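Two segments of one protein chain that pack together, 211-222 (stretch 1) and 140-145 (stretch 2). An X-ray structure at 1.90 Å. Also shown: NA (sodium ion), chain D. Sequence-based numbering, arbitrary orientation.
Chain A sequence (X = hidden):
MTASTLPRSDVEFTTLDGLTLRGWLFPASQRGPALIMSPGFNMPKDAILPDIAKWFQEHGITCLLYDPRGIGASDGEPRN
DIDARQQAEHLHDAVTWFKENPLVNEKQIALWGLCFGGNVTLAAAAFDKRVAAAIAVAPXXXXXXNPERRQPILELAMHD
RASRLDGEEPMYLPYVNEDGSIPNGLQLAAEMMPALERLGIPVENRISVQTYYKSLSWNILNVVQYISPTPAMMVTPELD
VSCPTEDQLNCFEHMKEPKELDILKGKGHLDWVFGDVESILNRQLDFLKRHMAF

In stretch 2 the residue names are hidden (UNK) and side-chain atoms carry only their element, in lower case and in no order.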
# COMPACT_ATOMS: atom_id res chain seq x y z
N THR A 211 8.68 -6.29 5.86
CA THR A 211 9.09 -5.73 4.58
C THR A 211 8.53 -6.56 3.43
O THR A 211 8.00 -6.01 2.46
CB THR A 211 10.62 -5.66 4.51
OG1 THR A 211 11.11 -4.72 5.47
CG2 THR A 211 11.07 -5.25 3.10
N TYR A 212 8.61 -7.89 3.53
CA TYR A 212 8.13 -8.75 2.45
C TYR A 212 6.60 -8.70 2.34
O TYR A 212 6.06 -8.68 1.23
CB TYR A 212 8.62 -10.18 2.65
CG TYR A 212 8.29 -11.09 1.48
CD1 TYR A 212 9.13 -11.17 0.37
CD2 TYR A 212 7.11 -11.84 1.46
CE1 TYR A 212 8.83 -11.99 -0.72
CE2 TYR A 212 6.80 -12.66 0.37
CZ TYR A 212 7.66 -12.73 -0.71
OH TYR A 212 7.35 -13.54 -1.79
N TYR A 213 5.90 -8.68 3.48
CA TYR A 213 4.45 -8.52 3.49
C TYR A 213 4.01 -7.27 2.72
O TYR A 213 3.14 -7.33 1.85
CB TYR A 213 3.94 -8.45 4.94
CG TYR A 213 2.44 -8.19 5.08
CD1 TYR A 213 1.92 -6.89 5.04
CD2 TYR A 213 1.55 -9.24 5.24
CE1 TYR A 213 0.55 -6.66 5.16
CE2 TYR A 213 0.18 -9.01 5.36
CZ TYR A 213 -0.32 -7.72 5.32
OH TYR A 213 -1.68 -7.50 5.46
N LYS A 214 4.59 -6.11 3.04
CA LYS A 214 4.16 -4.89 2.37
C LYS A 214 4.53 -4.88 0.88
O LYS A 214 3.80 -4.29 0.08
CB LYS A 214 4.76 -3.68 3.07
CG LYS A 214 4.10 -3.38 4.41
CD LYS A 214 4.52 -2.03 4.95
CE LYS A 214 4.04 -1.81 6.39
NZ LYS A 214 4.89 -2.54 7.39
N SER A 215 5.65 -5.50 0.49
CA SER A 215 6.00 -5.46 -0.92
C SER A 215 5.05 -6.29 -1.77
O SER A 215 4.88 -5.98 -2.95
CB SER A 215 7.45 -5.92 -1.14
OG SER A 215 7.68 -7.23 -0.66
N LEU A 216 4.39 -7.31 -1.20
CA LEU A 216 3.47 -8.09 -2.02
C LEU A 216 2.30 -7.24 -2.51
O LEU A 216 1.73 -7.54 -3.56
CB LEU A 216 2.92 -9.30 -1.25
CG LEU A 216 3.82 -10.52 -1.04
CD1 LEU A 216 2.97 -11.61 -0.40
CD2 LEU A 216 4.48 -11.01 -2.34
N SER A 217 1.95 -6.19 -1.77
CA SER A 217 0.86 -5.30 -2.16
C SER A 217 1.34 -4.09 -2.93
O SER A 217 0.53 -3.19 -3.22
CB SER A 217 0.07 -4.83 -0.93
OG SER A 217 0.93 -4.24 0.04
N TRP A 218 2.63 -4.02 -3.23
CA TRP A 218 3.23 -2.88 -3.91
C TRP A 218 3.73 -3.36 -5.27
O TRP A 218 4.60 -4.24 -5.34
CB TRP A 218 4.37 -2.30 -3.08
CG TRP A 218 4.98 -1.08 -3.68
CD1 TRP A 218 6.15 -1.02 -4.38
CD2 TRP A 218 4.45 0.25 -3.65
NE1 TRP A 218 6.38 0.28 -4.79
CE2 TRP A 218 5.36 1.07 -4.35
CE3 TRP A 218 3.31 0.83 -3.09
CZ2 TRP A 218 5.16 2.45 -4.51
CZ3 TRP A 218 3.10 2.20 -3.25
CH2 TRP A 218 4.03 2.99 -3.95
N ASN A 219 3.17 -2.81 -6.34
CA ASN A 219 3.56 -3.18 -7.70
C ASN A 219 3.73 -1.88 -8.47
O ASN A 219 2.75 -1.28 -8.90
CB ASN A 219 2.52 -4.08 -8.36
CG ASN A 219 2.92 -4.47 -9.77
OD1 ASN A 219 4.00 -4.09 -10.26
ND2 ASN A 219 2.06 -5.24 -10.43
N ILE A 220 4.99 -1.45 -8.61
CA ILE A 220 5.31 -0.19 -9.28
C ILE A 220 4.76 -0.17 -10.70
O ILE A 220 4.38 0.89 -11.21
CB ILE A 220 6.85 0.03 -9.24
CG1 ILE A 220 7.21 1.43 -9.71
CG2 ILE A 220 7.60 -1.04 -10.01
CD1 ILE A 220 6.52 2.51 -8.90
N LEU A 221 4.68 -1.33 -11.35
CA LEU A 221 4.12 -1.38 -12.70
C LEU A 221 2.69 -0.88 -12.76
O LEU A 221 2.22 -0.47 -13.83
CB LEU A 221 4.19 -2.81 -13.26
CG LEU A 221 5.56 -3.45 -13.48
CD1 LEU A 221 5.42 -4.78 -14.20
CD2 LEU A 221 6.48 -2.53 -14.24
N ASN A 222 1.98 -0.87 -11.63
CA ASN A 222 0.58 -0.45 -11.62
C ASN A 222 0.40 1.06 -11.55
O ASN A 222 -0.74 1.53 -11.71
CB ASN A 222 -0.15 -1.08 -10.45
CG ASN A 222 -0.55 -2.53 -10.72
OD1 ASN A 222 -1.32 -3.11 -9.95
ND2 ASN A 222 -0.05 -3.10 -11.81
N UNK A 140 14.90 -1.01 -8.52
CA UNK A 140 14.45 -2.34 -8.11
C UNK A 140 12.96 -2.43 -8.39
O UNK A 140 12.18 -1.64 -7.84
c UNK A 140 14.77 -2.57 -6.63
c UNK A 140 15.08 -3.91 -4.57
c UNK A 140 14.22 -3.75 -5.82
c UNK A 140 14.21 -5.04 -6.61
N UNK A 141 12.55 -3.34 -9.27
CA UNK A 141 11.17 -3.39 -9.74
C UNK A 141 10.35 -4.44 -8.99
O UNK A 141 9.19 -4.20 -8.66
c UNK A 141 11.13 -3.65 -11.27
c UNK A 141 11.36 -1.12 -11.64
c UNK A 141 9.70 -3.83 -11.75
c UNK A 141 11.80 -2.51 -12.04
N UNK A 142 10.93 -5.61 -8.72
CA UNK A 142 10.15 -6.70 -8.14
C UNK A 142 10.94 -7.37 -7.03
O UNK A 142 12.07 -7.81 -7.25
o UNK A 142 9.07 -9.99 -9.03
o UNK A 142 7.92 -8.50 -7.88
c UNK A 142 8.85 -8.82 -8.66
c UNK A 142 9.75 -7.72 -9.21
N UNK A 143 10.33 -7.45 -5.85
CA UNK A 143 10.88 -8.15 -4.69
C UNK A 143 10.23 -9.50 -4.45
O UNK A 143 10.57 -10.15 -3.45
c UNK A 143 10.74 -7.29 -3.43
o UNK A 143 11.89 -6.50 -3.20
N UNK A 144 9.31 -9.93 -5.32
CA UNK A 144 8.52 -11.13 -5.06
C UNK A 144 9.40 -12.35 -4.90
O UNK A 144 9.13 -13.21 -4.05
c UNK A 144 6.72 -12.64 -5.96
o UNK A 144 6.59 -10.24 -6.22
c UNK A 144 7.50 -11.34 -6.18
N UNK A 145 10.47 -12.45 -5.68
CA UNK A 145 11.25 -13.68 -5.67
C UNK A 145 10.43 -14.79 -6.30
O UNK A 145 9.65 -14.55 -7.23
NA NA D . 5.96 -5.90 -5.02
O HOH W 1 7.31 -2.76 -7.26
O HOH W 2 4.03 -7.13 -5.80
O HOH W 3 6.68 -6.50 -7.44
O HOH W 4 8.04 -4.59 -4.79

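Position 140 carries four side-chain carbons and no heteroatom, forked at the second carbon. That is the skeleton of leucine, so the residue is Leu140. Its side chain stays out of contact with stretch 1, so this contact asks almost nothing of it.

Position 141 also has four carbons, but the fork lies at the first, and one arm is two carbons long. These carbons lie against two apolar side chains, those of Ile220 and Leu221. The beta-branched pattern is that of isoleucine. With Ile141 named, the closest pairs put its CG2 3.9 Å from Ile220 CG2 and 4.3 Å from Leu221 CD2. The backbone contributes as well. Water 1 donates to Ile141 O at 2.8 Å and accepts from Ile220 N at 3.0 Å, spanning two polar groups beside the apolar patch.

At position 142 there are two carbons, the second bearing two oxygens. This short carboxylate is aspartate, Asp142. It does not touch stretch 1; its use appears two residues on.

Position 143 has one carbon followed by one oxygen, and the carbon packs near Ser215. The residue is serine. The CB of Ser143 points toward the helix and sits 4.1 Å from Ser215 OG. Ser215 OG donates to Tyr212 O at 2.9 Å; its approach to the carbon Ser143 CB is a packing contact.

Position 144 shows a first carbon that carries one oxygen and one carbon, and this side chain borders Tyr212 and Leu216. It is threonine. The CA-to-CB bond of Thr144 points away from stretch 1, and OG1 donates to Asp142 OD1 at 2.7 Å, while Thr144 N makes a weak bond to that same oxygen at 3.2 Å. The carboxylate thus ties down the turn locally. The backbone faces the partner: Tyr212 OH donates to Thr144 O at 2.9 Å, the oxygen lying at the ring's edge.

Position 145 has no side-chain atoms and is glycine. Its phi of 69° is positive, which by itself favors glycine.

The contact is small, burying 293 Å² in all, and works from two ends. At one, Tyr212 reaches from the helix to a backbone carbonyl, the one direct hydrogen bond between the stretches; at the other, Ile141 packs on Ile220 and Leu221. Between them the sodium ion ties together the middle of stretch 1, binding Ser215 O at 2.3 Å and Trp218 O at 2.2 Å along with three waters. The rule to read is economical: fix the loop by its own side chains, then present a carbonyl and an apolar side chain.

Stretch 2 (140-145) LIDSTG
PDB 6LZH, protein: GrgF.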